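Local coordinates for protein putative N-acetylmuramoyl-L-alanine amidase,autolysin cwp6 (Peptoclostridium difficile, PDB 5J72) that probably cleaves the amide bond between N-acetylmuramic acid and L-alanine in peptidoglycan with a zinc-dependent amidase domain, and carries CWB2 modules that anchor it to the cell wall, at residues T234-V239 with L246-E251; F570-R575 with E603-D608. All blocks are in the same frame, centred on the assembly; numbering follows the deposited sequence.

The two contacts belong to different modules of one chain: interaction 1 lies in the cell-wall-anchoring part, interaction 2 in the zinc amidase part, with centres 51 Å apart and nearest atoms about 38 Å apart. No strand or helix is common to them. Interaction 1 sets a helix against the outermost strand of a parallel sheet and is partly buried, with 234 Å² covered. Interaction 2 covers 169 Å² but is the more buried of the two; it joins a loop and edge strand to the end of an inner strand through sulfur and methyl contacts. Neither has a hydrogen bond across it; interaction 1 rests on aliphatic packing, while interaction 2 adds a charged group against an aromatic ring.

Interaction 1: residues T234-V239 with L246-E251; sequences TRIGGV and LLIAKE
In the CWB2 region, strand 232-236, an outermost strand of a four-stranded parallel sheet, runs into the Gly237-Gly238 loop and then helix 241-253, which folds back over the strand end. The short axes approach to 9.7 Å at 128°, and Ile236 makes most of the contact with the helix. Chi1 of -62° sets CG1 beside the backbone N and CG2 anti to it, and the two branches part: CG2 reaches Leu247 CB at 3.6 Å and Ile248 CG1 at 4.0 Å, while CD1 lies 4.0 Å from Glu251 CG, one helical turn on from Leu247. Leu247 lies alongside Ile236 pointing the other way, while the Glu251 chain runs across it. Leu247 CD1 continues onto the loop, 3.6 Å from both Gly238 N and Gly238 CA. That amide is hydrogen-bonded to Thr244 OG1, tying the loop to an earlier part of the same helix. Leu176 of helix 174-180 touches Ile236, Ile248 and Glu251. Glu251 plays two parts: its methylene CG packs on isoleucine, and its OE2 is hydrogen-bonded to Tyr180 OH. Across the two segments, cohesion comes from dispersion and exclusion of water, with OE2 of the acid satisfied by Tyr180 outside them.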
ATOM      1  N   THR A 234       8.192  28.277  -8.798  1.00 26.86           N
ATOM      2  CA  THR A 234       8.286  27.602 -10.096  1.00 23.31           C
ATOM      3  C   THR A 234       6.961  26.984 -10.350  1.00 25.14           C
ATOM      4  O   THR A 234       6.235  26.602  -9.404  1.00 26.51           O
ATOM      5  CB  THR A 234       9.374  26.515 -10.041  1.00 26.65           C
ATOM      6  OG1 THR A 234      10.651  27.170 -10.078  1.00 28.17           O
ATOM      7  CG2 THR A 234       9.302  25.514 -11.217  1.00 30.95           C
ATOM      8  N   ARG A 235       6.558  26.833 -11.621  1.00 25.50           N
ATOM      9  CA  ARG A 235       5.255  26.201 -11.859  1.00 28.20           C
ATOM     10  C   ARG A 235       5.446  25.171 -12.960  1.00 27.65           C
ATOM     11  O   ARG A 235       6.125  25.446 -13.961  1.00 25.64           O
ATOM     12  CB  ARG A 235       4.172  27.200 -12.338  1.00 33.99           C
ATOM     13  CG  ARG A 235       2.776  26.515 -12.392  1.00 35.56           C
ATOM     14  CD  ARG A 235       1.697  27.422 -12.999  1.00 41.73           C
ATOM     15  NE  ARG A 235       1.358  28.530 -12.108  1.00 37.23           N
ATOM     16  CZ  ARG A 235       0.329  28.504 -11.277  1.00 33.18           C
ATOM     17  NH1 ARG A 235      -0.458  27.437 -11.219  1.00 31.87           N
ATOM     18  NH2 ARG A 235       0.076  29.543 -10.493  1.00 33.50           N
ATOM     19  N   ILE A 236       4.887  23.996 -12.754  1.00 27.47           N
ATOM     20  CA  ILE A 236       4.976  22.879 -13.707  1.00 29.99           C
ATOM     21  C   ILE A 236       3.537  22.472 -13.861  1.00 30.10           C
ATOM     22  O   ILE A 236       2.927  21.978 -12.926  1.00 29.71           O
ATOM     23  CB  ILE A 236       5.800  21.706 -13.203  1.00 33.86           C
ATOM     24  CG1 ILE A 236       7.272  22.132 -12.949  1.00 32.93           C
ATOM     25  CG2 ILE A 236       5.739  20.584 -14.271  1.00 37.03           C
ATOM     26  CD1 ILE A 236       7.993  21.166 -12.055  1.00 34.16           C
ATOM     27  N   GLY A 237       2.961  22.685 -15.047  1.00 32.30           N
ATOM     28  CA  GLY A 237       1.549  22.350 -15.241  1.00 38.11           C
ATOM     29  C   GLY A 237       1.248  22.431 -16.727  1.00 43.22           C
ATOM     30  O   GLY A 237       1.591  23.425 -17.363  1.00 43.23           O
ATOM     31  N   GLY A 238       0.649  21.375 -17.286  1.00 42.56           N
ATOM     32  CA  GLY A 238       0.332  21.365 -18.703  1.00 41.80           C
ATOM     33  C   GLY A 238      -1.161  21.509 -18.894  1.00 41.51           C
ATOM     34  O   GLY A 238      -1.877  21.797 -17.939  1.00 40.44           O
ATOM     35  N   VAL A 239      -1.640  21.259 -20.158  1.00 45.47           N
ATOM     36  CA  VAL A 239      -3.068  21.380 -20.517  1.00 48.50           C
ATOM     37  C   VAL A 239      -3.938  20.340 -19.823  1.00 44.98           C
ATOM     38  O   VAL A 239      -5.109  20.579 -19.583  1.00 43.06           O
ATOM     39  CB  VAL A 239      -3.215  21.282 -22.070  1.00 52.10           C
ATOM     40  CG1 VAL A 239      -2.791  19.901 -22.585  1.00 54.95           C
ATOM     41  CG2 VAL A 239      -4.658  21.562 -22.484  1.00 55.78           C
ATOM     42  N   LEU A 246       4.182  14.500 -18.173  1.00 23.71           N
ATOM     43  CA  LEU A 246       5.357  14.613 -19.056  1.00 20.92           C
ATOM     44  C   LEU A 246       6.258  15.739 -18.566  1.00 17.64           C
ATOM     45  O   LEU A 246       7.486  15.588 -18.515  1.00 21.32           O
ATOM     46  CB  LEU A 246       4.965  14.978 -20.598  1.00 20.88           C
ATOM     47  CG  LEU A 246       6.232  15.201 -21.497  1.00 27.70           C
ATOM     48  CD1 LEU A 246       7.115  13.993 -21.493  1.00 28.43           C
ATOM     49  CD2 LEU A 246       5.781  15.565 -22.992  1.00 29.23           C
ATOM     50  N   LEU A 247       5.674  16.875 -18.215  1.00 20.19           N
ATOM     51  CA  LEU A 247       6.521  18.023 -17.780  1.00 22.00           C
ATOM     52  C   LEU A 247       7.266  17.685 -16.467  1.00 20.52           C
ATOM     53  O   LEU A 247       8.409  18.092 -16.274  1.00 18.34           O
ATOM     54  CB  LEU A 247       5.605  19.234 -17.589  1.00 25.18           C
ATOM     55  CG  LEU A 247       5.051  19.766 -18.976  1.00 28.09           C
ATOM     56  CD1 LEU A 247       3.898  20.772 -18.694  1.00 30.45           C
ATOM     57  CD2 LEU A 247       6.247  20.366 -19.767  1.00 29.87           C
ATOM     58  N   ILE A 248       6.624  16.892 -15.594  1.00 20.62           N
ATOM     59  CA  ILE A 248       7.308  16.470 -14.351  1.00 18.04           C
ATOM     60  C   ILE A 248       8.458  15.547 -14.709  1.00 20.74           C
ATOM     61  O   ILE A 248       9.561  15.649 -14.175  1.00 20.69           O
ATOM     62  CB  ILE A 248       6.274  15.766 -13.485  1.00 20.73           C
ATOM     63  CG1 ILE A 248       5.305  16.839 -12.892  1.00 23.45           C
ATOM     64  CG2 ILE A 248       6.994  14.946 -12.387  1.00 20.00           C
ATOM     65  CD1 ILE A 248       4.107  16.232 -12.136  1.00 23.46           C
ATOM     66  N   ALA A 249       8.207  14.639 -15.664  1.00 21.01           N
ATOM     67  CA  ALA A 249       9.282  13.737 -16.070  1.00 19.91           C
ATOM     68  C   ALA A 249      10.476  14.541 -16.653  1.00 21.14           C
ATOM     69  O   ALA A 249      11.638  14.181 -16.413  1.00 20.77           O
ATOM     70  CB  ALA A 249       8.749  12.706 -17.104  1.00 20.33           C
ATOM     71  N   LYS A 250      10.200  15.589 -17.458  1.00 22.26           N
ATOM     72  CA  LYS A 250      11.327  16.377 -17.999  1.00 21.11           C
ATOM     73  C   LYS A 250      12.060  17.119 -16.878  1.00 20.89           C
ATOM     74  O   LYS A 250      13.285  17.326 -16.943  1.00 24.04           O
ATOM     75  CB  LYS A 250      10.783  17.429 -19.011  1.00 23.78           C
ATOM     76  CG  LYS A 250      10.252  16.739 -20.290  1.00 26.31           C
ATOM     77  CD  LYS A 250       9.576  17.831 -21.215  1.00 28.80           C
ATOM     78  CE  LYS A 250       9.047  17.224 -22.493  1.00 37.19           C
ATOM     79  NZ  LYS A 250       8.691  18.279 -23.484  1.00 46.88           N
ATOM     80  N   GLU A 251      11.302  17.522 -15.843  1.00 21.60           N
ATOM     81  CA  GLU A 251      11.958  18.206 -14.720  1.00 22.45           C
ATOM     82  C   GLU A 251      12.882  17.212 -13.982  1.00 22.55           C
ATOM     83  O   GLU A 251      14.021  17.532 -13.658  1.00 21.71           O
ATOM     84  CB  GLU A 251      10.900  18.806 -13.796  1.00 23.55           C
ATOM     85  CG  GLU A 251      11.549  19.390 -12.528  1.00 32.47           C
ATOM     86  CD  GLU A 251      12.156  20.821 -12.694  1.00 44.39           C
ATOM     87  OE1 GLU A 251      12.076  21.395 -13.805  1.00 35.24           O
ATOM     88  OE2 GLU A 251      12.699  21.359 -11.673  1.00 45.65           O
TER

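Interaction 2: residues F570-R575 with E603-D608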
ATOM      1  N   PHE A 570     -25.991 -12.950 -12.550  1.00 34.85           N
ATOM      2  CA  PHE A 570     -25.481 -13.919 -13.491  1.00 35.20           C
ATOM      3  C   PHE A 570     -26.623 -14.717 -14.126  1.00 38.21           C
ATOM      4  O   PHE A 570     -27.319 -15.420 -13.385  1.00 39.20           O
ATOM      5  CB  PHE A 570     -24.534 -14.910 -12.725  1.00 36.61           C
ATOM      6  CG  PHE A 570     -23.249 -14.240 -12.292  1.00 35.09           C
ATOM      7  CD1 PHE A 570     -22.199 -14.080 -13.178  1.00 33.54           C
ATOM      8  CD2 PHE A 570     -23.112 -13.731 -11.021  1.00 32.43           C
ATOM      9  CE1 PHE A 570     -21.038 -13.415 -12.793  1.00 32.05           C
ATOM     10  CE2 PHE A 570     -21.939 -13.063 -10.638  1.00 28.33           C
ATOM     11  CZ  PHE A 570     -20.919 -12.916 -11.537  1.00 27.73           C
ATOM     12  N   ASN A 571     -26.804 -14.653 -15.455  1.00 42.38           N
ATOM     13  CA  ASN A 571     -27.887 -15.426 -16.060  1.00 51.44           C
ATOM     14  C   ASN A 571     -27.409 -16.841 -16.363  1.00 53.46           C
ATOM     15  O   ASN A 571     -27.171 -17.169 -17.518  1.00 51.84           O
ATOM     16  CB  ASN A 571     -28.407 -14.780 -17.380  1.00 55.67           C
ATOM     17  CG  ASN A 571     -29.782 -15.332 -17.778  1.00 57.91           C
ATOM     18  N   MET A 572     -27.264 -17.668 -15.320  1.00 50.14           N
ATOM     19  CA  MET A 572     -26.835 -19.066 -15.444  1.00 51.10           C
ATOM     20  C   MET A 572     -27.982 -19.968 -15.066  1.00 50.10           C
ATOM     21  O   MET A 572     -28.910 -19.524 -14.386  1.00 49.33           O
ATOM     22  CB  MET A 572     -25.671 -19.373 -14.487  1.00 51.31           C
ATOM     23  CG  MET A 572     -24.384 -18.703 -14.874  1.00 54.39           C
ATOM     24  SD  MET A 572     -23.114 -19.062 -13.621  1.00 54.95           S
ATOM     25  CE  MET A 572     -21.819 -17.744 -14.001  1.00 53.89           C
ATOM     26  N   LYS A 573     -27.941 -21.223 -15.467  1.00 47.22           N
ATOM     27  CA  LYS A 573     -29.025 -22.099 -15.099  1.00 46.31           C
ATOM     28  C   LYS A 573     -29.108 -22.268 -13.580  1.00 47.75           C
ATOM     29  O   LYS A 573     -28.092 -22.452 -12.885  1.00 46.60           O
ATOM     30  CB  LYS A 573     -28.861 -23.468 -15.771  1.00 47.97           C
ATOM     31  CG  LYS A 573     -29.950 -24.471 -15.338  1.00 53.78           C
ATOM     32  CD  LYS A 573     -29.934 -25.717 -16.232  1.00 58.36           C
ATOM     33  CE  LYS A 573     -28.547 -26.301 -16.344  1.00 61.79           C
ATOM     34  NZ  LYS A 573     -28.510 -27.441 -17.296  1.00 60.88           N
ATOM     35  N   ASN A 574     -30.333 -22.208 -13.062  1.00 44.76           N
ATOM     36  CA  ASN A 574     -30.559 -22.369 -11.648  1.00 42.45           C
ATOM     37  C   ASN A 574     -30.693 -23.865 -11.371  1.00 44.34           C
ATOM     38  O   ASN A 574     -31.759 -24.442 -11.621  1.00 42.48           O
ATOM     39  CB  ASN A 574     -31.820 -21.602 -11.237  1.00 41.93           C
ATOM     40  CG  ASN A 574     -32.229 -21.844  -9.818  1.00 44.60           C
ATOM     41  OD1 ASN A 574     -31.674 -22.717  -9.134  1.00 43.89           O
ATOM     42  ND2 ASN A 574     -33.166 -21.093  -9.263  1.00 47.82           N
ATOM     43  N   ARG A 575     -29.619 -24.517 -10.866  1.00 39.98           N
ATOM     44  CA  ARG A 575     -29.702 -25.939 -10.585  1.00 35.52           C
ATOM     45  C   ARG A 575     -30.292 -26.204  -9.215  1.00 37.70           C
ATOM     46  O   ARG A 575     -30.488 -27.357  -8.835  1.00 38.08           O
ATOM     47  CB  ARG A 575     -28.327 -26.590 -10.766  1.00 39.00           C
ATOM     48  CG  ARG A 575     -27.647 -26.151 -12.093  1.00 34.61           C
ATOM     49  CD  ARG A 575     -26.163 -26.584 -12.153  1.00 38.84           C
ATOM     50  NE  ARG A 575     -26.020 -28.007 -11.833  1.00 44.55           N
ATOM     51  CZ  ARG A 575     -25.883 -28.959 -12.749  1.00 48.91           C
ATOM     52  NH1 ARG A 575     -25.843 -28.646 -14.043  1.00 45.14           N
ATOM     53  NH2 ARG A 575     -25.799 -30.232 -12.382  1.00 44.68           N
ATOM     54  N   GLU A 603     -21.330 -24.144  -5.456  1.00 25.61           N
ATOM     55  CA  GLU A 603     -20.652 -24.485  -6.707  1.00 26.11           C
ATOM     56  C   GLU A 603     -21.032 -23.330  -7.595  1.00 29.45           C
ATOM     57  O   GLU A 603     -22.102 -23.378  -8.250  1.00 26.55           O
ATOM     58  CB  GLU A 603     -21.179 -25.798  -7.288  1.00 27.86           C
ATOM     59  CG  GLU A 603     -20.847 -26.945  -6.352  1.00 32.35           C
ATOM     60  CD  GLU A 603     -19.440 -27.498  -6.628  1.00 37.74           C
ATOM     61  OE1 GLU A 603     -18.708 -26.910  -7.432  1.00 38.72           O
ATOM     62  OE2 GLU A 603     -19.088 -28.520  -6.030  1.00 43.27           O
ATOM     63  N   CYS A 604     -20.195 -22.261  -7.617  1.00 27.32           N
ATOM     64  CA  CYS A 604     -20.496 -21.013  -8.331  1.00 26.35           C
ATOM     65  C   CYS A 604     -20.946 -21.140  -9.759  1.00 29.33           C
ATOM     66  O   CYS A 604     -21.843 -20.428 -10.200  1.00 30.47           O
ATOM     67  CB  CYS A 604     -19.272 -20.094  -8.286  1.00 25.43           C
ATOM     68  SG  CYS A 604     -18.686 -19.794  -6.600  1.00 27.03           S
ATOM     69  N   ALA A 605     -20.248 -22.008 -10.505  1.00 30.43           N
ATOM     70  CA  ALA A 605     -20.476 -22.175 -11.930  1.00 30.17           C
ATOM     71  C   ALA A 605     -19.649 -23.394 -12.372  1.00 31.85           C
ATOM     72  O   ALA A 605     -18.850 -23.914 -11.575  1.00 29.65           O
ATOM     73  CB  ALA A 605     -19.969 -20.940 -12.656  1.00 29.95           C
ATOM     74  N   PHE A 606     -19.863 -23.867 -13.621  1.00 32.74           N
ATOM     75  CA  PHE A 606     -19.104 -24.997 -14.165  1.00 33.89           C
ATOM     76  C   PHE A 606     -17.922 -24.381 -14.790  1.00 33.60           C
ATOM     77  O   PHE A 606     -18.066 -23.623 -15.744  1.00 34.03           O
ATOM     78  CB  PHE A 606     -19.924 -25.805 -15.210  1.00 34.49           C
ATOM     79  CG  PHE A 606     -20.807 -26.827 -14.533  1.00 35.68           C
ATOM     80  CD1 PHE A 606     -21.880 -26.430 -13.749  1.00 35.47           C
ATOM     81  CD2 PHE A 606     -20.514 -28.179 -14.610  1.00 35.20           C
ATOM     82  CE1 PHE A 606     -22.639 -27.359 -13.056  1.00 38.24           C
ATOM     83  CE2 PHE A 606     -21.279 -29.107 -13.910  1.00 33.95           C
ATOM     84  CZ  PHE A 606     -22.335 -28.688 -13.137  1.00 38.09           C
ATOM     85  N   ILE A 607     -16.721 -24.695 -14.257  1.00 34.26           N
ATOM     86  CA  ILE A 607     -15.468 -24.101 -14.757  1.00 34.70           C
ATOM     87  C   ILE A 607     -15.085 -24.629 -16.171  1.00 34.34           C
ATOM     88  O   ILE A 607     -14.215 -24.035 -16.818  1.00 33.84           O
ATOM     89  CB  ILE A 607     -14.317 -24.373 -13.718  1.00 34.99           C
ATOM     90  CG1 ILE A 607     -13.237 -23.279 -13.862  1.00 35.07           C
ATOM     91  CG2 ILE A 607     -13.684 -25.796 -13.912  1.00 33.36           C
ATOM     92  CD1 ILE A 607     -12.298 -23.289 -12.660  1.00 37.54           C
ATOM     93  N   ASP A 608     -15.760 -25.706 -16.639  1.00 34.90           N
ATOM     94  CA  ASP A 608     -15.546 -26.313 -17.972  1.00 34.70           C
ATOM     95  C   ASP A 608     -16.753 -25.996 -18.869  1.00 38.73           C
ATOM     96  O   ASP A 608     -16.915 -26.630 -19.907  1.00 40.25           O
ATOM     97  CB  ASP A 608     -15.367 -27.859 -17.875  1.00 38.50           C
ATOM     98  CG  ASP A 608     -16.521 -28.554 -17.136  1.00 45.81           C
ATOM     99  OD1 ASP A 608     -16.566 -29.808 -17.135  1.00 46.80           O
ATOM    100  OD2 ASP A 608     -17.389 -27.834 -16.551  1.00 46.38           O
TER
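The touching parts of 570-575 and 603-608 run almost perpendicular, 94° apart between CA 572 to 575 and CA 604 to 606, and the chain turns a corner at Ala605. Their nearest alpha carbons, Met572 CA and Ala605 CA, are 7.9 Å apart, and side chains bridge the gap. In the six-stranded sheet of the amidase domain, strand 541-544 lies between strands 574-578 and 599-606 and bonds to both.

Met572 reaches across with its chain extended beyond CG, placing SD 3.8 Å from Ala605 CB and 3.9 Å from Cys604 O. Its CE is 3.9 Å from the same Ala605 CB, so the thioether end lies against one methyl group. Farther along, Arg575 bends at chi3 (50°) and turns one face of its guanidinium to the CZ corner of Phe606: Phe606 CZ sits 3.5 Å above the guanidinium plane, over its centre. The two planes are 49° apart, an oblique approach rather than a parallel stack. Arg575 CD adds an aliphatic touch, 3.7 Å from Phe606 CE1. The guanidinium is oriented from outside the pair by a salt bridge from NE to Glu542 OE1 and a hydrogen bond from NH1 to Asn539 O.

Cys604 lies near the metal site, its side chain about 7 Å from that of zinc ligand His530, and the two residues are joined by a backbone hydrogen bond. The carbonyl oxygen Cys604 O is buried without a hydrogen-bonding partner in the model; its nearest neighbour across the contact is Met572 SD, which is no donor, so its burial probably carries a cost that the apolar packing and the arginine-phenylalanine contact must offset.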